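Local atomic coordinates of glucanase (Klebsiella pneumoniae, PDB entry 5GY3), a protein that probably hydrolyses internal beta-1,4-glucosidic linkages in cellulose, lichenin and cereal beta-D-glucans, as a family 8 endoglucanase. Residues 241-252 and 264-275. Sequence-based numbering, arbitrary orientation.
Sequences WMQSYPRLQTPA and WYMAGGLLAVRD
OD1 of D275 is gripped by two arginines, one from each segment. R247 comes side-on: its NE lies 2.9 Å from D275 OD1 while its NH2 meets D275 OD2, and both oxygens use their syn lone pairs. Guanidinium and carboxylate are nearly coplanar, 12° apart, and the two N-H bonds are almost straight, which restrains the rotation of both groups. With CG anti to the backbone N (chi1 170°) and the chain extended from CG to NE, R247 carries its guanidinium to D275. L271 CD2 rests over one face of that guanidinium.

R274 NH2 completes the network, meeting D275 OD1 nearly along the C-O bond and pairing also with E280. The two guanidinium planes stand 83° apart, and R247 CB sits over a face of R274, 3.4 Å from R274 NH1; the D275 carboxylate they share probably balances the two positive charges. A bend at chi2 turns R274 across R247, and its NE donates to a water that in turn donates to M242 O and T250 OG1. M242 SD packs against R274 CA at 3.7 Å, where helices 236-243 and 268-278 approach.

Farther along, the backbones meet directly. M266 N donates to T250 O at 2.8 Å, and A252 N to W264 O at 2.9 Å. Two CH-pi contacts accompany this pairing: Q249 CA stands over the centre of the Y265 ring, 3.6 Å from its centroid, and A252 CB over the six-membered ring of W264. M266 CE reaches the edge of the W241 ring, near its plane, 4.1 Å from W241 CZ3. In this family 8 hydrolase the loop after helix 236-243 is thus held twice: to helix 268-278 by a salt-bridge network of R247, R274 and D275, and to the chain leading into that helix by a single beta bridge, P251 with Y265.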
loop_
_atom_site.group_PDB
_atom_site.type_symbol
_atom_site.label_atom_id
_atom_site.label_comp_id
_atom_site.label_asym_id
_atom_site.label_seq_id
_atom_site.Cartn_x
_atom_site.Cartn_y
_atom_site.Cartn_z
ATOM N N TRP A 241 -8.235 4.820 18.755
ATOM C CA TRP A 241 -9.455 5.161 18.038
ATOM C C TRP A 241 -10.338 3.934 17.854
ATOM O O TRP A 241 -11.547 3.982 18.115
ATOM C CB TRP A 241 -9.111 5.795 16.688
ATOM C CG TRP A 241 -10.343 6.256 15.961
ATOM C CD1 TRP A 241 -11.128 7.325 16.284
ATOM C CD2 TRP A 241 -10.930 5.664 14.791
ATOM N NE1 TRP A 241 -12.171 7.435 15.387
ATOM C CE2 TRP A 241 -12.073 6.427 14.464
ATOM C CE3 TRP A 241 -10.605 4.555 13.998
ATOM C CZ2 TRP A 241 -12.890 6.127 13.365
ATOM C CZ3 TRP A 241 -11.422 4.255 12.901
ATOM C CH2 TRP A 241 -12.553 5.035 12.609
ATOM N N MET A 242 -9.751 2.814 17.424
ATOM C CA MET A 242 -10.544 1.605 17.227
ATOM C C MET A 242 -11.095 1.074 18.550
ATOM O O MET A 242 -12.231 0.587 18.602
ATOM C CB MET A 242 -9.702 0.550 16.519
ATOM C CG MET A 242 -9.302 0.985 15.111
ATOM S SD MET A 242 -8.174 -0.198 14.359
ATOM C CE MET A 242 -7.755 0.680 12.849
ATOM N N GLN A 243 -10.315 1.168 19.628
ATOM C CA GLN A 243 -10.798 0.717 20.933
ATOM C C GLN A 243 -11.984 1.538 21.434
ATOM O O GLN A 243 -12.689 1.089 22.345
ATOM C CB GLN A 243 -9.654 0.756 21.958
ATOM C CG GLN A 243 -8.699 -0.435 21.845
ATOM C CD GLN A 243 -7.378 -0.219 22.589
ATOM O OE1 GLN A 243 -7.150 0.829 23.191
ATOM N NE2 GLN A 243 -6.498 -1.212 22.528
ATOM N N SER A 244 -12.231 2.722 20.869
ATOM C CA SER A 244 -13.347 3.538 21.330
ATOM C C SER A 244 -14.677 3.164 20.675
ATOM O O SER A 244 -15.686 3.811 20.965
ATOM C CB SER A 244 -13.053 5.026 21.103
ATOM O OG SER A 244 -13.176 5.385 19.736
ATOM N N TYR A 245 -14.704 2.152 19.812
ATOM C CA TYR A 245 -15.916 1.710 19.138
ATOM C C TYR A 245 -16.139 0.223 19.349
ATOM O O TYR A 245 -15.180 -0.528 19.541
ATOM C CB TYR A 245 -15.852 1.992 17.623
ATOM C CG TYR A 245 -15.927 3.454 17.284
ATOM C CD1 TYR A 245 -17.146 4.114 17.288
ATOM C CD2 TYR A 245 -14.778 4.186 16.974
ATOM C CE1 TYR A 245 -17.231 5.447 16.995
ATOM C CE2 TYR A 245 -14.858 5.532 16.676
ATOM C CZ TYR A 245 -16.091 6.157 16.686
ATOM O OH TYR A 245 -16.206 7.497 16.398
ATOM N N PRO A 246 -17.394 -0.235 19.302
ATOM C CA PRO A 246 -17.644 -1.679 19.237
ATOM C C PRO A 246 -17.037 -2.254 17.965
ATOM O O PRO A 246 -17.040 -1.614 16.914
ATOM C CB PRO A 246 -19.175 -1.784 19.227
ATOM C CG PRO A 246 -19.663 -0.485 19.775
ATOM C CD PRO A 246 -18.635 0.550 19.391
ATOM N N ARG A 247 -16.498 -3.470 18.078
ATOM C CA ARG A 247 -15.838 -4.112 16.945
ATOM C C ARG A 247 -16.678 -4.046 15.673
ATOM O O ARG A 247 -16.158 -3.740 14.593
ATOM C CB ARG A 247 -15.518 -5.569 17.275
ATOM C CG ARG A 247 -15.065 -6.360 16.058
ATOM C CD ARG A 247 -14.552 -7.730 16.434
ATOM N NE ARG A 247 -13.999 -8.416 15.273
ATOM C CZ ARG A 247 -14.708 -9.190 14.462
ATOM N NH1 ARG A 247 -16.003 -9.383 14.692
ATOM N NH2 ARG A 247 -14.126 -9.774 13.423
ATOM N N LEU A 248 -17.977 -4.321 15.779
ATOM C CA LEU A 248 -18.862 -4.356 14.619
ATOM C C LEU A 248 -19.527 -3.017 14.323
ATOM O O LEU A 248 -20.319 -2.930 13.372
ATOM C CB LEU A 248 -19.933 -5.440 14.807
ATOM C CG LEU A 248 -19.417 -6.877 14.913
ATOM C CD1 LEU A 248 -20.568 -7.852 15.164
ATOM C CD2 LEU A 248 -18.652 -7.263 13.666
ATOM N N GLN A 249 -19.217 -1.972 15.085
ATOM C CA GLN A 249 -19.753 -0.638 14.853
ATOM C C GLN A 249 -18.638 0.396 14.810
ATOM O O GLN A 249 -18.738 1.471 15.402
ATOM C CB GLN A 249 -20.779 -0.259 15.919
ATOM C CG GLN A 249 -22.030 -1.109 15.933
ATOM C CD GLN A 249 -22.946 -0.734 17.086
ATOM O OE1 GLN A 249 -23.005 -1.428 18.097
ATOM N NE2 GLN A 249 -23.646 0.381 16.946
ATOM N N THR A 250 -17.558 0.085 14.094
ATOM C CA THR A 250 -16.460 1.020 13.920
ATOM C C THR A 250 -16.637 1.766 12.612
ATOM O O THR A 250 -16.747 1.115 11.564
ATOM C CB THR A 250 -15.138 0.276 13.912
ATOM O OG1 THR A 250 -15.010 -0.467 15.127
ATOM C CG2 THR A 250 -13.970 1.254 13.780
ATOM N N PRO A 251 -16.673 3.102 12.615
ATOM C CA PRO A 251 -16.911 3.840 11.367
ATOM C C PRO A 251 -15.858 3.519 10.317
ATOM O O PRO A 251 -14.677 3.354 10.625
ATOM C CB PRO A 251 -16.842 5.306 11.804
ATOM C CG PRO A 251 -17.206 5.262 13.286
ATOM C CD PRO A 251 -16.596 3.995 13.786
ATOM N N ALA A 252 -16.308 3.428 9.061
ATOM C CA ALA A 252 -15.397 3.072 7.975
ATOM C C ALA A 252 -14.431 4.197 7.629
ATOM O O ALA A 252 -13.390 3.930 7.019
ATOM C CB ALA A 252 -16.185 2.681 6.722
ATOM N N TRP A 264 -21.562 4.304 8.370
ATOM C CA TRP A 264 -21.538 2.866 8.199
ATOM C C TRP A 264 -20.184 2.342 8.657
ATOM O O TRP A 264 -19.223 3.105 8.851
ATOM C CB TRP A 264 -21.848 2.472 6.750
ATOM C CG TRP A 264 -20.897 3.049 5.759
ATOM C CD1 TRP A 264 -20.896 4.324 5.262
ATOM C CD2 TRP A 264 -19.800 2.373 5.144
ATOM N NE1 TRP A 264 -19.865 4.477 4.371
ATOM C CE2 TRP A 264 -19.180 3.293 4.274
ATOM C CE3 TRP A 264 -19.285 1.076 5.242
ATOM C CZ2 TRP A 264 -18.065 2.964 3.512
ATOM C CZ3 TRP A 264 -18.181 0.747 4.482
ATOM C CH2 TRP A 264 -17.579 1.689 3.631
ATOM N N TYR A 265 -20.130 1.030 8.851
ATOM C CA TYR A 265 -19.115 0.405 9.686
ATOM C C TYR A 265 -18.170 -0.488 8.896
ATOM O O TYR A 265 -18.535 -1.073 7.871
ATOM C CB TYR A 265 -19.759 -0.438 10.783
ATOM C CG TYR A 265 -20.773 0.312 11.605
ATOM C CD1 TYR A 265 -20.521 1.606 12.044
ATOM C CD2 TYR A 265 -21.983 -0.277 11.939
ATOM C CE1 TYR A 265 -21.464 2.299 12.817
ATOM C CE2 TYR A 265 -22.917 0.397 12.703
ATOM C CZ TYR A 265 -22.657 1.683 13.132
ATOM O OH TYR A 265 -23.602 2.336 13.894
ATOM N N MET A 266 -16.960 -0.631 9.435
ATOM C CA MET A 266 -15.978 -1.531 8.853
ATOM C C MET A 266 -16.482 -2.963 8.868
ATOM O O MET A 266 -17.007 -3.447 9.883
ATOM C CB MET A 266 -14.658 -1.442 9.620
ATOM C CG MET A 266 -14.038 -0.073 9.598
ATOM S SD MET A 266 -12.386 -0.169 10.320
ATOM C CE MET A 266 -11.803 1.480 9.975
ATOM N N ALA A 267 -16.298 -3.637 7.739
ATOM C CA ALA A 267 -16.608 -5.043 7.570
ATOM C C ALA A 267 -15.510 -5.641 6.702
ATOM O O ALA A 267 -14.635 -4.922 6.214
ATOM C CB ALA A 267 -17.991 -5.234 6.937
ATOM N N GLY A 268 -15.554 -6.960 6.515
ATOM C CA GLY A 268 -14.670 -7.601 5.547
ATOM C C GLY A 268 -13.212 -7.234 5.759
ATOM O O GLY A 268 -12.675 -7.347 6.869
ATOM N N GLY A 269 -12.568 -6.755 4.689
ATOM C CA GLY A 269 -11.144 -6.433 4.765
ATOM C C GLY A 269 -10.827 -5.289 5.714
ATOM O O GLY A 269 -9.802 -5.314 6.403
ATOM N N LEU A 270 -11.681 -4.258 5.753
ATOM C CA LEU A 270 -11.441 -3.179 6.715
ATOM C C LEU A 270 -11.488 -3.707 8.138
ATOM O O LEU A 270 -10.649 -3.353 8.975
ATOM C CB LEU A 270 -12.464 -2.050 6.553
ATOM C CG LEU A 270 -12.394 -1.116 5.348
ATOM C CD1 LEU A 270 -13.455 -0.016 5.487
ATOM C CD2 LEU A 270 -11.025 -0.495 5.246
ATOM N N LEU A 271 -12.471 -4.558 8.428
ATOM C CA LEU A 271 -12.578 -5.132 9.760
ATOM C C LEU A 271 -11.373 -6.010 10.082
ATOM O O LEU A 271 -10.931 -6.052 11.234
ATOM C CB LEU A 271 -13.881 -5.924 9.867
ATOM C CG LEU A 271 -14.201 -6.601 11.195
ATOM C CD1 LEU A 271 -14.176 -5.578 12.309
ATOM C CD2 LEU A 271 -15.569 -7.296 11.115
ATOM N N ALA A 272 -10.818 -6.692 9.075
ATOM C CA ALA A 272 -9.609 -7.483 9.287
ATOM C C ALA A 272 -8.432 -6.603 9.699
ATOM O O ALA A 272 -7.636 -6.985 10.563
ATOM C CB ALA A 272 -9.278 -8.282 8.026
ATOM N N VAL A 273 -8.313 -5.409 9.117
ATOM C CA VAL A 273 -7.265 -4.493 9.572
ATOM C C VAL A 273 -7.512 -4.055 11.011
ATOM O O VAL A 273 -6.573 -3.928 11.808
ATOM C CB VAL A 273 -7.155 -3.282 8.625
ATOM C CG1 VAL A 273 -6.206 -2.218 9.208
ATOM C CG2 VAL A 273 -6.666 -3.731 7.260
ATOM N N ARG A 274 -8.773 -3.795 11.369
ATOM C CA ARG A 274 -9.089 -3.453 12.753
ATOM C C ARG A 274 -8.656 -4.571 13.700
ATOM O O ARG A 274 -8.025 -4.309 14.730
ATOM C CB ARG A 274 -10.585 -3.151 12.894
ATOM C CG ARG A 274 -11.056 -2.811 14.311
ATOM C CD ARG A 274 -11.494 -4.068 15.028
ATOM N NE ARG A 274 -12.040 -3.805 16.352
ATOM C CZ ARG A 274 -12.066 -4.719 17.311
ATOM N NH1 ARG A 274 -12.582 -4.429 18.502
ATOM N NH2 ARG A 274 -11.557 -5.920 17.071
ATOM N N ASP A 275 -8.993 -5.826 13.363
ATOM C CA ASP A 275 -8.623 -6.956 14.215
ATOM C C ASP A 275 -7.110 -7.076 14.332
ATOM O O ASP A 275 -6.578 -7.317 15.425
ATOM C CB ASP A 275 -9.197 -8.265 13.666
ATOM C CG ASP A 275 -10.700 -8.412 13.897
ATOM O OD1 ASP A 275 -11.274 -7.672 14.719
ATOM O OD2 ASP A 275 -11.302 -9.291 13.243
HETATM O O HOH W 1 -13.070 -1.447 16.730
HETATM O O HOH W 2 -13.162 -2.047 20.223
HETATM O O HOH W 3 -17.036 -2.241 12.489
HETATM O O HOH W 4 -19.354 -4.509 10.679
#